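Local atomic coordinates of pseudoazurin (Blue copper protein) (Sinorhizobium meliloti, PDB entry 3TU6), a protein that binds one copper ion in a cupredoxin beta barrel and probably carries electrons in the bacterial periplasm. Residues 18-22 and 77-81. Numbering follows the deposited sequence. Where two conformers were deposited one is given.
With CU (copper (II) ion), chain B.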
loop_
_atom_site.group_PDB
_atom_site.type_symbol
_atom_site.label_atom_id
_atom_site.label_comp_id
_atom_site.label_asym_id
_atom_site.label_seq_id
_atom_site.Cartn_x
_atom_site.Cartn_y
_atom_site.Cartn_z
ATOM N N MET A 18 8.952 -1.422 10.672
ATOM C CA MET A 18 8.244 -0.383 9.913
ATOM C C MET A 18 7.448 -1.038 8.781
ATOM O O MET A 18 7.947 -1.195 7.660
ATOM C CB MET A 18 9.207 0.682 9.361
ATOM C CG MET A 18 10.216 1.243 10.361
ATOM S SD MET A 18 9.468 2.045 11.793
ATOM C CE MET A 18 9.679 0.780 13.040
ATOM N N ALA A 19 6.207 -1.421 9.075
ATOM C CA ALA A 19 5.428 -2.233 8.144
ATOM C C ALA A 19 3.932 -1.936 8.177
ATOM O O ALA A 19 3.366 -1.659 9.235
ATOM C CB ALA A 19 5.666 -3.710 8.430
ATOM N N PHE A 20 3.306 -1.999 7.004
ATOM C CA PHE A 20 1.852 -2.016 6.901
ATOM C C PHE A 20 1.383 -3.467 6.998
ATOM O O PHE A 20 1.936 -4.341 6.323
ATOM C CB PHE A 20 1.389 -1.413 5.576
ATOM C CG PHE A 20 1.687 0.054 5.432
ATOM C CD1 PHE A 20 0.909 1.003 6.082
ATOM C CD2 PHE A 20 2.734 0.487 4.628
ATOM C CE1 PHE A 20 1.178 2.362 5.941
ATOM C CE2 PHE A 20 3.007 1.842 4.483
ATOM C CZ PHE A 20 2.231 2.779 5.140
ATOM N N GLU A 21 0.380 -3.712 7.841
ATOM C CA GLU A 21 -0.172 -5.054 8.030
ATOM C C GLU A 21 -1.687 -5.040 7.821
ATOM O O GLU A 21 -2.413 -4.381 8.569
ATOM C CB GLU A 21 0.158 -5.579 9.429
ATOM C CG GLU A 21 -0.269 -7.025 9.659
ATOM C CD GLU A 21 0.234 -7.582 10.975
ATOM O OE1 GLU A 21 1.240 -7.062 11.501
ATOM O OE2 GLU A 21 -0.378 -8.545 11.483
ATOM N N PRO A 22 -2.180 -5.769 6.797
ATOM C CA PRO A 22 -1.472 -6.587 5.806
ATOM C C PRO A 22 -0.757 -5.741 4.753
ATOM O O PRO A 22 -1.167 -4.612 4.479
ATOM C CB PRO A 22 -2.594 -7.407 5.169
ATOM C CG PRO A 22 -3.784 -6.563 5.302
ATOM C CD PRO A 22 -3.639 -5.841 6.603
ATOM N N MET A 77 -0.017 1.351 -5.277
ATOM C CA MET A 77 1.210 1.297 -4.481
ATOM C C MET A 77 1.328 2.556 -3.629
ATOM O O MET A 77 1.370 3.668 -4.158
ATOM C CB MET A 77 2.438 1.173 -5.385
ATOM C CG MET A 77 2.436 -0.054 -6.290
ATOM S SD MET A 77 2.433 -1.628 -5.409
ATOM C CE MET A 77 4.024 -1.572 -4.582
ATOM N N TYR A 78 1.381 2.369 -2.311
ATOM C CA TYR A 78 1.443 3.480 -1.361
ATOM C C TYR A 78 2.616 3.301 -0.398
ATOM O O TYR A 78 3.195 2.215 -0.306
ATOM C CB TYR A 78 0.121 3.599 -0.597
ATOM C CG TYR A 78 -0.176 2.444 0.335
ATOM C CD1 TYR A 78 0.278 2.456 1.650
ATOM C CD2 TYR A 78 -0.913 1.344 -0.096
ATOM C CE1 TYR A 78 0.018 1.404 2.507
ATOM C CE2 TYR A 78 -1.189 0.284 0.762
ATOM C CZ TYR A 78 -0.720 0.322 2.063
ATOM O OH TYR A 78 -0.983 -0.715 2.925
ATOM N N GLN A 79 2.955 4.367 0.324
ATOM C CA GLN A 79 4.143 4.375 1.174
ATOM C C GLN A 79 3.942 5.142 2.473
ATOM O O GLN A 79 2.989 5.910 2.615
ATOM C CB GLN A 79 5.316 5.000 0.412
ATOM C CG GLN A 79 5.132 6.486 0.090
ATOM C CD GLN A 79 6.339 7.094 -0.600
ATOM O OE1 GLN A 79 6.920 6.496 -1.506
ATOM N NE2 GLN A 79 6.717 8.294 -0.176
ATOM N N CYS A 80 4.858 4.918 3.413
ATOM C CA CYS A 80 5.019 5.771 4.584
ATOM C C CYS A 80 6.237 6.651 4.334
ATOM O O CYS A 80 7.348 6.143 4.192
ATOM C CB CYS A 80 5.233 4.931 5.843
ATOM S SG CYS A 80 5.644 5.895 7.313
ATOM N N ALA A 81 6.032 7.966 4.279
ATOM C CA ALA A 81 7.107 8.901 3.930
ATOM C C ALA A 81 8.315 8.812 4.871
ATOM O O ALA A 81 9.452 8.729 4.403
ATOM C CB ALA A 81 6.576 10.335 3.866
HETATM CU CU CU B . 6.139 4.423 8.924
HETATM O O HOH W 1 -2.033 -3.081 2.124
#
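Phe20 and Tyr78 meet in a T-shaped pair, a worked example of edge-to-face packing inside the cupredoxin barrel, with Phe20 also lying against the copper-binding Cys80. The Tyr78 edge points into one face of Phe20: Tyr78 CE1 sits 3.4 Å above the Phe20 ring, over its centre. The ring centroids are 4.7 Å apart and the planes at 72°. The Tyr78 hydroxyl reaches back over the root of the other side chain, OH lying 3.6 Å from Phe20 CB.

Apolar contact continues at the rim of Phe20, where CZ touches Cys80 CB at 3.8 Å. The backbone N of Cys80 lies in the ring plane, in van der Waals contact with Phe20 CE2 at 3.7 Å. With SG anti to the backbone N (chi1 173°), Cys80 sets its sulfur on copper at 2.2 Å; His42, His83 and Met88 complete the site. Replacing Phe20 with an alanine would probably leave the Tyr78 edge without its aromatic face and open a gap beside the methylene of the copper-binding cysteine.

The polar link is indirect: one water lies in hydrogen-bonding range of both segments, 2.9 Å from Pro22 O and 2.7 Å from Tyr78 OH.

Strand 19-27 and the end of strand 74-79 meet in the buried interior mainly through side chains; strand 89-94 stands between them in the sheet order. Val6 of strand 3-9 touches both side chains, Phe35 of strand 32-36 makes a second edge-to-face pair with Tyr78, and Ile92 of strand 89-94 packs against the same tyrosine.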